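Putative exported protein (Bacteroides fragilis NCTC 9343, PDB 3IEE) is of unknown function, an all-helical and probably lipid-anchored exported protein with two sequence regions of uncharacterised families. Local coordinates at residues Y30-S33 with L34-K38; A48-D51 with Y52-Q55; S72-S75 with A76-L79; S179-M182 with Q183-N187; I200-K203 with V204-T208. One frame throughout, in Å; residues are numbered along the deposited sequence.

Contact 1 (Y30-S33 with L34-K38). With EDO (1,2-ethanediol), chain H.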
loop_
_atom_site.group_PDB
_atom_site.type_symbol
_atom_site.label_atom_id
_atom_site.label_comp_id
_atom_site.label_asym_id
_atom_site.label_seq_id
_atom_site.Cartn_x
_atom_site.Cartn_y
_atom_site.Cartn_z
ATOM N N TYR A 30 6.095 -0.060 -12.044
ATOM C CA TYR A 30 5.214 -0.539 -10.993
ATOM C C TYR A 30 6.026 -1.308 -9.943
ATOM O O TYR A 30 5.890 -1.068 -8.750
ATOM C CB TYR A 30 4.104 -1.475 -11.518
ATOM C CG TYR A 30 3.311 -2.097 -10.370
ATOM C CD1 TYR A 30 2.276 -1.414 -9.754
ATOM C CD2 TYR A 30 3.648 -3.349 -9.868
ATOM C CE1 TYR A 30 1.578 -1.971 -8.682
ATOM C CE2 TYR A 30 2.958 -3.897 -8.805
ATOM C CZ TYR A 30 1.937 -3.231 -8.218
ATOM O OH TYR A 30 1.274 -3.848 -7.153
ATOM N N ASN A 31 6.856 -2.248 -10.374
ATOM C CA ASN A 31 7.592 -3.057 -9.414
ATOM C C ASN A 31 8.566 -2.247 -8.580
ATOM O O ASN A 31 8.688 -2.477 -7.358
ATOM C CB ASN A 31 8.317 -4.214 -10.136
ATOM C CG ASN A 31 7.346 -5.296 -10.629
ATOM O OD1 ASN A 31 6.271 -5.520 -10.045
ATOM N ND2 ASN A 31 7.773 -6.028 -11.662
ATOM N N THR A 32 9.231 -1.286 -9.204
ATOM C CA THR A 32 10.100 -0.386 -8.464
ATOM C C THR A 32 9.271 0.439 -7.470
ATOM O O THR A 32 9.673 0.627 -6.319
ATOM C CB THR A 32 10.897 0.529 -9.406
ATOM O OG1 THR A 32 11.785 -0.295 -10.181
ATOM C CG2 THR A 32 11.677 1.598 -8.623
ATOM N N SER A 33 8.112 0.923 -7.937
ATOM C CA SER A 33 7.202 1.703 -7.087
ATOM C C SER A 33 6.721 0.921 -5.875
ATOM O O SER A 33 6.653 1.466 -4.761
ATOM C CB SER A 33 5.962 2.205 -7.843
ATOM O OG SER A 33 6.245 3.165 -8.864
ATOM N N LEU A 34 6.406 -0.356 -6.072
ATOM C CA LEU A 34 5.919 -1.200 -4.991
ATOM C C LEU A 34 6.963 -1.254 -3.888
ATOM O O LEU A 34 6.653 -1.112 -2.718
ATOM C CB LEU A 34 5.631 -2.617 -5.515
ATOM C CG LEU A 34 5.007 -3.625 -4.511
ATOM C CD1 LEU A 34 3.617 -3.197 -4.127
ATOM C CD2 LEU A 34 4.946 -5.056 -5.127
ATOM N N GLY A 35 8.205 -1.479 -4.274
ATOM C CA GLY A 35 9.310 -1.532 -3.303
ATOM C C GLY A 35 9.610 -0.217 -2.613
ATOM O O GLY A 35 9.820 -0.141 -1.390
ATOM N N VAL A 36 9.600 0.849 -3.392
ATOM C CA VAL A 36 9.874 2.196 -2.900
ATOM C C VAL A 36 8.808 2.636 -1.919
ATOM O O VAL A 36 9.091 3.167 -0.831
ATOM C CB VAL A 36 9.991 3.251 -4.032
ATOM C CG1 VAL A 36 9.976 4.640 -3.437
ATOM C CG2 VAL A 36 11.279 3.029 -4.880
ATOM N N LEU A 37 7.553 2.420 -2.283
ATOM C CA LEU A 37 6.470 2.858 -1.408
ATOM C C LEU A 37 6.349 2.012 -0.132
ATOM O O LEU A 37 5.911 2.485 0.918
ATOM C CB LEU A 37 5.179 2.838 -2.228
ATOM C CG LEU A 37 5.186 3.907 -3.326
ATOM C CD1 LEU A 37 4.035 3.675 -4.313
ATOM C CD2 LEU A 37 5.100 5.328 -2.752
ATOM N N LYS A 38 6.700 0.746 -0.245
ATOM C CA LYS A 38 6.821 -0.141 0.930
ATOM C C LYS A 38 7.834 0.438 1.900
ATOM O O LYS A 38 7.569 0.485 3.099
ATOM C CB LYS A 38 7.165 -1.570 0.496
ATOM C CG LYS A 38 7.453 -2.494 1.640
ATOM C CD LYS A 38 7.765 -3.892 1.203
ATOM C CE LYS A 38 8.098 -4.770 2.409
ATOM N NZ LYS A 38 8.940 -5.921 1.972
HETATM C C1 EDO H . -0.433 -1.978 -3.360
HETATM O O1 EDO H . -1.852 -1.705 -3.302
HETATM C C2 EDO H . -0.094 -3.181 -4.246
HETATM O O2 EDO H . -0.261 -2.866 -5.656
#
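The ring of Y30 is approached obliquely by L34, whose CD2 lies 4.3 Å from CE2 of Y30, while CD1 of L34 lies 3.9 Å from Y30 OH. At the ring edge, in its plane, sit N31 OD1 and O2 of a bound 1,2-ethanediol. That diol oxygen is modelled 2.4 Å from Y30 OH, shorter than a normal hydrogen bond, so the exact distance is doubtful; either group could be the donor. The diol carbon C2 also touches CD1 of L34. Y30 and L34 are one turn apart on helix 17-40, an i to i+4 pair. With its CG anti to the backbone N (chi1 173°), Y30 lays its ring forward along the helix, and OH comes level with L34 CD1. On another side of this helix T32 and V36 repeat the spacing, their CG2 methyls side by side at 4.0 Å, and both touch V78 of helix 75-78. L37 folds back over the preceding turn, its CG 3.2 Å from S33 O, the same oxygen that accepts the L37 N-H. S33 OG is held by Y97 OH and by the carbonyl of Y29, and L37 packs against I147 and F148 of helix 123-162.

Contact 2 (A48-D51 with Y52-Q55)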
loop_
_atom_site.group_PDB
_atom_site.type_symbol
_atom_site.label_atom_id
_atom_site.label_comp_id
_atom_site.label_asym_id
_atom_site.label_seq_id
_atom_site.Cartn_x
_atom_site.Cartn_y
_atom_site.Cartn_z
ATOM N N ALA A 48 4.421 3.600 15.112
ATOM C CA ALA A 48 5.391 3.559 16.209
ATOM C C ALA A 48 5.963 4.935 16.553
ATOM O O ALA A 48 6.138 5.257 17.760
ATOM C CB ALA A 48 6.536 2.554 15.893
ATOM N N VAL A 49 6.268 5.747 15.534
ATOM C CA VAL A 49 6.755 7.101 15.751
ATOM C C VAL A 49 5.660 7.918 16.460
ATOM O O VAL A 49 5.931 8.580 17.455
ATOM C CB VAL A 49 7.265 7.767 14.437
ATOM C CG1 VAL A 49 7.523 9.228 14.631
ATOM C CG2 VAL A 49 8.529 7.034 13.897
ATOM N N LEU A 50 4.429 7.858 15.944
ATOM C CA LEU A 50 3.323 8.618 16.527
ATOM C C LEU A 50 2.987 8.143 17.953
ATOM O O LEU A 50 2.693 8.946 18.849
ATOM C CB LEU A 50 2.086 8.527 15.639
ATOM C CG LEU A 50 2.163 9.233 14.266
ATOM C CD1 LEU A 50 0.934 8.746 13.441
ATOM C CD2 LEU A 50 2.177 10.781 14.395
ATOM N N ASP A 51 3.037 6.838 18.158
ATOM C CA ASP A 51 2.778 6.263 19.484
ATOM C C ASP A 51 3.819 6.762 20.503
ATOM O O ASP A 51 3.460 7.115 21.633
ATOM C CB ASP A 51 2.826 4.748 19.424
ATOM C CG ASP A 51 1.556 4.114 18.851
ATOM O OD1 ASP A 51 0.518 4.766 18.827
ATOM O OD2 ASP A 51 1.620 2.922 18.501
ATOM N N TYR A 52 5.086 6.731 20.119
ATOM C CA TYR A 52 6.186 7.269 20.943
ATOM C C TYR A 52 6.009 8.752 21.212
ATOM O O TYR A 52 6.151 9.210 22.346
ATOM C CB TYR A 52 7.554 7.023 20.299
ATOM C CG TYR A 52 8.730 7.558 21.147
ATOM C CD1 TYR A 52 9.105 6.940 22.341
ATOM C CD2 TYR A 52 9.370 8.739 20.812
ATOM C CE1 TYR A 52 10.126 7.446 23.117
ATOM C CE2 TYR A 52 10.396 9.242 21.557
ATOM C CZ TYR A 52 10.763 8.627 22.732
ATOM O OH TYR A 52 11.816 9.115 23.475
HETATM N N MSE A 53 5.704 9.533 20.184
HETATM C CA MSE A 53 5.384 10.944 20.410
HETATM C C MSE A 53 4.314 11.125 21.481
HETATM O O MSE A 53 4.515 11.902 22.420
HETATM C CB MSE A 53 4.992 11.658 19.091
HETATM C CG MSE A 53 6.146 11.830 18.152
HETATM SE SE MSE A 53 5.656 12.466 16.414
HETATM C CE MSE A 53 5.312 14.324 16.851
ATOM N N GLU A 54 3.197 10.396 21.362
ATOM C CA GLU A 54 2.104 10.491 22.339
ATOM C C GLU A 54 2.593 10.116 23.744
ATOM O O GLU A 54 2.333 10.818 24.724
ATOM C CB GLU A 54 0.950 9.537 22.012
ATOM C CG GLU A 54 0.161 9.844 20.760
ATOM C CD GLU A 54 -0.803 8.676 20.332
ATOM O OE1 GLU A 54 -0.570 7.485 20.687
ATOM O OE2 GLU A 54 -1.805 8.976 19.632
ATOM N N GLN A 55 3.279 8.987 23.826
ATOM C CA GLN A 55 3.726 8.482 25.128
ATOM C C GLN A 55 4.744 9.400 25.784
ATOM O O GLN A 55 4.658 9.634 26.992
ATOM C CB GLN A 55 4.304 7.073 24.980
ATOM C CG GLN A 55 4.607 6.414 26.301
ATOM C CD GLN A 55 3.452 6.521 27.288
ATOM O OE1 GLN A 55 3.628 7.034 28.425
ATOM N NE2 GLN A 55 2.255 6.042 26.873
HETATM O O HOH W 1 0.771 6.177 22.608
#
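D51 and E54 lie side by side and point the same way, their carboxylate planes turned 32° from each other, with D51 OD1 and E54 OE1 3.5 Å apart. Two acceptors this close would be expected to repel, but each carboxylate has partners of its own: D51 OD2 forms a salt bridge with K192, and E54 OE2 is hydrogen-bonded to Y134 OH. A water links the two residues by another route, donating to E54 OE1 at 2.7 Å and to the backbone O of D51 at 3.0 Å. E54 reaches this place with an extended chain, its CG beside the backbone N (chi1 -68°) and 3.3 Å from L50 O. The segment belongs to helix 43-56, an amphipathic helix that lays its apolar side on helices 87-119 and 123-162. There the selenomethionine M53 runs back at an oblique angle across V49, its SE 4.1 Å from V49 CG1. The same selenium comes within 4.4 Å of L50 CD2, while F111 and L130 touch M53 from the two neighbouring helices. Y52 swings away from this turn and rests on F111, A64 and V66; its CB stays close, 3.4 Å from A48 O.

Contact 3 (S72-S75 with A76-L79)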
loop_
_atom_site.group_PDB
_atom_site.type_symbol
_atom_site.label_atom_id
_atom_site.label_comp_id
_atom_site.label_asym_id
_atom_site.label_seq_id
_atom_site.Cartn_x
_atom_site.Cartn_y
_atom_site.Cartn_z
ATOM N N SER A 72 16.074 7.113 1.258
ATOM C CA SER A 72 15.329 6.850 0.041
ATOM C C SER A 72 16.202 6.095 -0.970
ATOM O O SER A 72 17.342 6.518 -1.242
ATOM C CB SER A 72 14.876 8.187 -0.548
ATOM O OG SER A 72 14.252 8.019 -1.806
ATOM N N LYS A 73 15.669 5.007 -1.537
ATOM C CA LYS A 73 16.332 4.239 -2.602
ATOM C C LYS A 73 15.539 4.418 -3.889
ATOM O O LYS A 73 14.316 4.644 -3.835
ATOM C CB LYS A 73 16.368 2.742 -2.253
ATOM C CG LYS A 73 17.159 2.393 -0.958
ATOM C CD LYS A 73 16.807 0.955 -0.499
ATOM C CE LYS A 73 17.137 0.733 0.998
ATOM N NZ LYS A 73 17.603 -0.662 1.265
ATOM N N ASP A 74 16.211 4.360 -5.039
ATOM C CA ASP A 74 15.530 4.352 -6.346
ATOM C C ASP A 74 14.676 5.596 -6.635
ATOM O O ASP A 74 13.808 5.572 -7.533
ATOM C CB ASP A 74 14.721 3.062 -6.552
ATOM C CG ASP A 74 15.583 1.834 -6.830
ATOM O OD1 ASP A 74 16.753 1.981 -7.288
ATOM O OD2 ASP A 74 15.041 0.712 -6.651
ATOM N N SER A 75 14.980 6.695 -5.948
ATOM C CA SER A 75 14.336 7.988 -6.219
ATOM C C SER A 75 14.573 8.431 -7.666
ATOM O O SER A 75 13.665 9.029 -8.266
ATOM C CB SER A 75 14.786 9.072 -5.233
ATOM O OG SER A 75 16.112 9.517 -5.487
ATOM N N ALA A 76 15.716 8.042 -8.245
ATOM C CA ALA A 76 16.069 8.377 -9.659
ATOM C C ALA A 76 15.090 7.712 -10.633
ATOM O O ALA A 76 14.761 8.251 -11.691
ATOM C CB ALA A 76 17.514 7.939 -9.995
ATOM N N ILE A 77 14.600 6.540 -10.265
ATOM C CA ILE A 77 13.707 5.830 -11.125
ATOM C C ILE A 77 12.307 6.403 -10.959
ATOM O O ILE A 77 11.666 6.782 -11.947
ATOM C CB ILE A 77 13.760 4.335 -10.818
ATOM C CG1 ILE A 77 15.200 3.836 -11.009
ATOM C CG2 ILE A 77 12.746 3.559 -11.683
ATOM C CD1 ILE A 77 15.431 2.355 -10.654
ATOM N N VAL A 78 11.821 6.484 -9.719
ATOM C CA VAL A 78 10.390 6.833 -9.530
ATOM C C VAL A 78 10.081 8.304 -9.870
ATOM O O VAL A 78 8.971 8.643 -10.287
ATOM C CB VAL A 78 9.902 6.462 -8.127
ATOM C CG1 VAL A 78 9.982 4.955 -7.908
ATOM C CG2 VAL A 78 10.700 7.193 -7.034
ATOM N N LEU A 79 11.069 9.170 -9.711
ATOM C CA LEU A 79 10.855 10.582 -10.057
ATOM C C LEU A 79 10.998 10.811 -11.557
ATOM O O LEU A 79 10.796 11.932 -12.008
ATOM C CB LEU A 79 11.807 11.517 -9.318
ATOM C CG LEU A 79 11.552 11.640 -7.787
ATOM C CD1 LEU A 79 12.756 12.327 -7.055
ATOM C CD2 LEU A 79 10.223 12.408 -7.584
#
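I77 lays its CD1 methyl alongside the carboxylate of D74, 3.6 Å from OD1 and 3.9 Å from CG, the two side chains pointing the same way. CG1 of I77 is set anti to its own carbonyl carbon (chi1 -59°), which turns the ethyl arm back toward the start of the helix and brings CD1 against the acid. The backbone oxygen of D74 accepts two amides. V78 N-H meets it at 3.1 Å, close to the direction of the carbonyl bond, whereas the donor I77 N, at 3.0 Å, stands well above the carbonyl plane and its hydrogen bond is more bent, at 136°. V78 also leans over this oxygen, with CG2 3.5 Å from D74 O. One residue on, S75 O takes the L79 N-H, and the leucine curls back so that its CB is 3.3 Å from that oxygen. The turn is fastened to its surroundings by T32 of helix 17-40, which touches both I77 and V78, and by Y97 of helix 87-119, which touches V78 and L79. D74 occupies the N-cap position without a side-chain capping bond, and from it begins the single turn of the short surface helix 75-78.

Contact 4 (S179-M182 with Q183-N187). With EDO (1,2-ethanediol), chain H.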
loop_
_atom_site.group_PDB
_atom_site.type_symbol
_atom_site.label_atom_id
_atom_site.label_comp_id
_atom_site.label_asym_id
_atom_site.label_seq_id
_atom_site.Cartn_x
_atom_site.Cartn_y
_atom_site.Cartn_z
ATOM N N SER A 179 -4.446 -9.370 -5.386
ATOM C CA SER A 179 -3.328 -9.210 -4.442
ATOM C C SER A 179 -3.072 -7.708 -4.178
ATOM O O SER A 179 -2.815 -7.283 -3.040
ATOM C CB SER A 179 -2.094 -9.895 -5.002
ATOM O OG SER A 179 -2.280 -11.302 -5.045
ATOM N N SER A 180 -3.145 -6.893 -5.225
ATOM C CA SER A 180 -3.013 -5.419 -5.055
ATOM C C SER A 180 -4.138 -4.841 -4.183
ATOM O O SER A 180 -3.910 -4.001 -3.318
ATOM C CB SER A 180 -2.995 -4.694 -6.406
ATOM O OG SER A 180 -1.823 -5.063 -7.136
ATOM N N THR A 181 -5.360 -5.311 -4.390
ATOM C CA THR A 181 -6.483 -4.820 -3.639
ATOM C C THR A 181 -6.329 -5.205 -2.174
ATOM O O THR A 181 -6.616 -4.372 -1.277
ATOM C CB THR A 181 -7.859 -5.309 -4.203
ATOM O OG1 THR A 181 -7.924 -5.120 -5.634
ATOM C CG2 THR A 181 -9.015 -4.523 -3.578
HETATM N N MSE A 182 -5.939 -6.457 -1.882
HETATM C CA MSE A 182 -5.690 -6.875 -0.486
HETATM C C MSE A 182 -4.617 -6.010 0.184
HETATM O O MSE A 182 -4.784 -5.588 1.339
HETATM C CB MSE A 182 -5.351 -8.353 -0.391
HETATM C CG MSE A 182 -6.589 -9.238 -0.689
HETATM SE SE MSE A 182 -6.210 -11.122 -0.318
HETATM C CE MSE A 182 -5.165 -11.524 -1.921
ATOM N N GLN A 183 -3.547 -5.718 -0.542
ATOM C CA GLN A 183 -2.475 -4.883 0.028
ATOM C C GLN A 183 -2.971 -3.466 0.300
ATOM O O GLN A 183 -2.579 -2.829 1.284
ATOM C CB GLN A 183 -1.241 -4.899 -0.893
ATOM C CG GLN A 183 -0.025 -4.236 -0.304
ATOM C CD GLN A 183 0.464 -4.943 0.947
ATOM O OE1 GLN A 183 0.895 -6.089 0.868
ATOM N NE2 GLN A 183 0.378 -4.282 2.110
ATOM N N SER A 184 -3.824 -2.962 -0.579
ATOM C CA SER A 184 -4.407 -1.631 -0.389
ATOM C C SER A 184 -5.260 -1.596 0.893
ATOM O O SER A 184 -5.282 -0.617 1.674
ATOM C CB SER A 184 -5.263 -1.250 -1.594
ATOM O OG SER A 184 -5.620 0.085 -1.448
ATOM N N ILE A 185 -6.014 -2.682 1.104
ATOM C CA ILE A 185 -6.848 -2.782 2.299
ATOM C C ILE A 185 -5.974 -2.845 3.557
ATOM O O ILE A 185 -6.240 -2.158 4.584
ATOM C CB ILE A 185 -7.775 -4.030 2.231
ATOM C CG1 ILE A 185 -8.865 -3.813 1.143
ATOM C CG2 ILE A 185 -8.314 -4.382 3.657
ATOM C CD1 ILE A 185 -9.627 -5.065 0.670
ATOM N N LEU A 186 -4.911 -3.649 3.501
ATOM C CA LEU A 186 -3.931 -3.710 4.626
ATOM C C LEU A 186 -3.349 -2.322 4.962
ATOM O O LEU A 186 -3.297 -1.913 6.141
ATOM C CB LEU A 186 -2.804 -4.691 4.322
ATOM C CG LEU A 186 -3.208 -6.178 4.274
ATOM C CD1 LEU A 186 -2.031 -6.991 3.771
ATOM C CD2 LEU A 186 -3.725 -6.664 5.609
ATOM N N ASN A 187 -2.927 -1.614 3.936
ATOM C CA ASN A 187 -2.335 -0.269 4.106
ATOM C C ASN A 187 -3.307 0.745 4.713
ATOM O O ASN A 187 -2.898 1.628 5.501
ATOM C CB ASN A 187 -1.752 0.286 2.775
ATOM C CG ASN A 187 -0.620 -0.575 2.207
ATOM O OD1 ASN A 187 -0.039 -1.408 2.896
ATOM N ND2 ASN A 187 -0.353 -0.394 0.923
HETATM C C1 EDO H . -0.433 -1.978 -3.360
HETATM O O1 EDO H . -1.852 -1.705 -3.302
HETATM C C2 EDO H . -0.094 -3.181 -4.246
HETATM O O2 EDO H . -0.261 -2.866 -5.656
#
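S180 and Q183 both border a 1,2-ethanediol molecule, probably taken up from the crystallisation liquor. Its O1 donates to S180 O at 3.1 Å, and its O2 shares a hydrogen bond with S180 OG, also 3.1 Å, in which either could be the donor. CG of Q183 lies 3.8 Å from the diol carbon C1. S180 O therefore holds two partners, since it also accepts the S184 N-H. In the conformer described, one of two, the Q183 chain is bent at chi2 (63°) and carries its amide along the helix to N187, where NE2 donates to OD1 at 3.0 Å; that oxygen lies near the Q183 amide plane, but the donor is raised above the plane of the N187 carbonyl. These residues lie in helix 169-189, well inside an all-helical bundle, where T181, M182, S184, I185 and L186 are buried against neighbouring helices. I185 folds back on the preceding turn, CG1 3.4 Å from T181 O and CD1 4.3 Å from T181 CG2. Farther out, T181 OG1 is hydrogen-bonded to Q210 and S184 OG to Q145, tying this helix to 197-215 and 123-162. The selenomethionine M182 packs on F233, V237 and F240 of helix 224-247 and F265 of helix 255-268.

Contact 5 (I200-K203 with V204-T208)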
loop_
_atom_site.group_PDB
_atom_site.type_symbol
_atom_site.label_atom_id
_atom_site.label_comp_id
_atom_site.label_asym_id
_atom_site.label_seq_id
_atom_site.Cartn_x
_atom_site.Cartn_y
_atom_site.Cartn_z
ATOM N N ILE A 200 -12.192 1.474 3.810
ATOM C CA ILE A 200 -11.919 0.018 3.905
ATOM C C ILE A 200 -13.126 -0.751 3.341
ATOM O O ILE A 200 -12.980 -1.666 2.527
ATOM C CB ILE A 200 -11.650 -0.406 5.328
ATOM C CG1 ILE A 200 -10.329 0.195 5.809
ATOM C CG2 ILE A 200 -11.648 -1.999 5.449
ATOM C CD1 ILE A 200 -10.145 0.144 7.297
ATOM N N ASP A 201 -14.337 -0.328 3.705
ATOM C CA ASP A 201 -15.525 -1.045 3.212
ATOM C C ASP A 201 -15.649 -0.969 1.683
ATOM O O ASP A 201 -16.066 -1.945 1.028
ATOM C CB ASP A 201 -16.779 -0.520 3.882
ATOM C CG ASP A 201 -16.757 -0.668 5.388
ATOM O OD1 ASP A 201 -16.003 -1.490 5.929
ATOM O OD2 ASP A 201 -17.554 0.029 6.057
ATOM N N LEU A 202 -15.295 0.181 1.119
ATOM C CA LEU A 202 -15.356 0.402 -0.313
ATOM C C LEU A 202 -14.376 -0.540 -1.003
ATOM O O LEU A 202 -14.704 -1.201 -2.013
ATOM C CB LEU A 202 -14.965 1.853 -0.615
ATOM C CG LEU A 202 -15.202 2.346 -2.034
ATOM C CD1 LEU A 202 -16.666 2.179 -2.475
ATOM C CD2 LEU A 202 -14.788 3.819 -2.081
ATOM N N LYS A 203 -13.170 -0.635 -0.462
ATOM C CA LYS A 203 -12.169 -1.506 -1.063
ATOM C C LYS A 203 -12.526 -3.003 -0.907
ATOM O O LYS A 203 -12.220 -3.802 -1.796
ATOM C CB LYS A 203 -10.774 -1.242 -0.499
ATOM C CG LYS A 203 -10.226 0.143 -0.818
ATOM C CD LYS A 203 -10.004 0.386 -2.298
ATOM C CE LYS A 203 -8.663 -0.174 -2.799
ATOM N NZ LYS A 203 -8.401 0.191 -4.232
ATOM N N VAL A 204 -13.162 -3.373 0.204
ATOM C CA VAL A 204 -13.681 -4.742 0.383
ATOM C C VAL A 204 -14.759 -5.043 -0.644
ATOM O O VAL A 204 -14.821 -6.158 -1.240
ATOM C CB VAL A 204 -14.189 -4.981 1.806
ATOM C CG1 VAL A 204 -14.960 -6.308 1.856
ATOM C CG2 VAL A 204 -13.017 -4.919 2.800
ATOM N N ALA A 205 -15.575 -4.037 -0.965
ATOM C CA ALA A 205 -16.588 -4.213 -2.003
ATOM C C ALA A 205 -15.933 -4.369 -3.377
ATOM O O ALA A 205 -16.397 -5.153 -4.200
ATOM C CB ALA A 205 -17.592 -2.996 -1.982
ATOM N N GLU A 206 -14.829 -3.665 -3.638
ATOM C CA GLU A 206 -14.076 -3.855 -4.903
ATOM C C GLU A 206 -13.506 -5.255 -4.958
ATOM O O GLU A 206 -13.579 -5.937 -6.002
ATOM C CB GLU A 206 -12.923 -2.878 -5.035
ATOM C CG GLU A 206 -13.343 -1.445 -5.256
ATOM C CD GLU A 206 -12.155 -0.480 -5.259
ATOM O OE1 GLU A 206 -10.966 -0.927 -5.362
ATOM O OE2 GLU A 206 -12.442 0.744 -5.133
ATOM N N LEU A 207 -12.901 -5.667 -3.849
ATOM C CA LEU A 207 -12.324 -7.010 -3.771
ATOM C C LEU A 207 -13.398 -8.065 -4.037
ATOM O O LEU A 207 -13.173 -9.062 -4.739
ATOM C CB LEU A 207 -11.613 -7.206 -2.447
ATOM C CG LEU A 207 -10.837 -8.538 -2.308
ATOM C CD1 LEU A 207 -9.846 -8.821 -3.440
ATOM C CD2 LEU A 207 -10.155 -8.559 -0.941
ATOM N N THR A 208 -14.562 -7.857 -3.438
ATOM C CA THR A 208 -15.686 -8.780 -3.650
ATOM C C THR A 208 -16.104 -8.869 -5.140
ATOM O O THR A 208 -16.299 -9.956 -5.654
ATOM C CB THR A 208 -16.848 -8.403 -2.757
ATOM O OG1 THR A 208 -16.457 -8.514 -1.372
ATOM C CG2 THR A 208 -18.065 -9.308 -3.036
#
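I200 O accepts the V204 N-H at 2.9 Å, and CG2 of V204 bends over the same oxygen at 3.3 Å. This is one turn of helix 197-215, an alpha-helix of the C-terminal helical bundle. The valine also meets I200, CG2 to CG2 at 4.2 Å, and both side chains rest on V244 of helix 224-247. One turn on, V204 O is gripped twice by T208, whose backbone N (2.8 Å) and OG1 (2.9 Å) reach it from opposite faces of the carbonyl plane, the familiar fold-back of a threonine hydroxyl onto the carbonyl four residues earlier. On another side of the helix a salt bridge joins residues three apart. K203, bent at chi2 and chi3 (-64° and -83°), curls its chain across the E206 carboxylate instead of running straight out, and its CD lies 3.5 Å from E206 OE1. Because K203 is buried against S184, I185 and L188 of helix 169-189, the ion pair probably offsets much of the cost of enclosing its charge. D201 OD1 forms a salt bridge with R248. E206 extends its chain beyond CG to meet the lysine, and NZ of K203 approaches OE1 on the syn side at 3.0 Å, 23° out of the carboxylate plane.

All five contacts are local, so none closes a long loop; they follow one another along the chain without nesting or crossing. Contact 1, on helix 17-40, comes first, then contact 2 on helix 43-56, about 26 Å away between centres and not touching it. The chain then returns in contact 3, whose short helix packs T32 and V36 of contact 1 against I77, V78 and D74. These three lie in the DUF6845 region. After the long helices 87-119 and 123-162 comes contact 4, in the DUF3829-like C-terminal region, yet it meets contact 1 through Y30 and S180 and the diol they share. Contact 5, on the next helix, packs K203 and L207 against contact 4, lying across the chain's centre from contact 3.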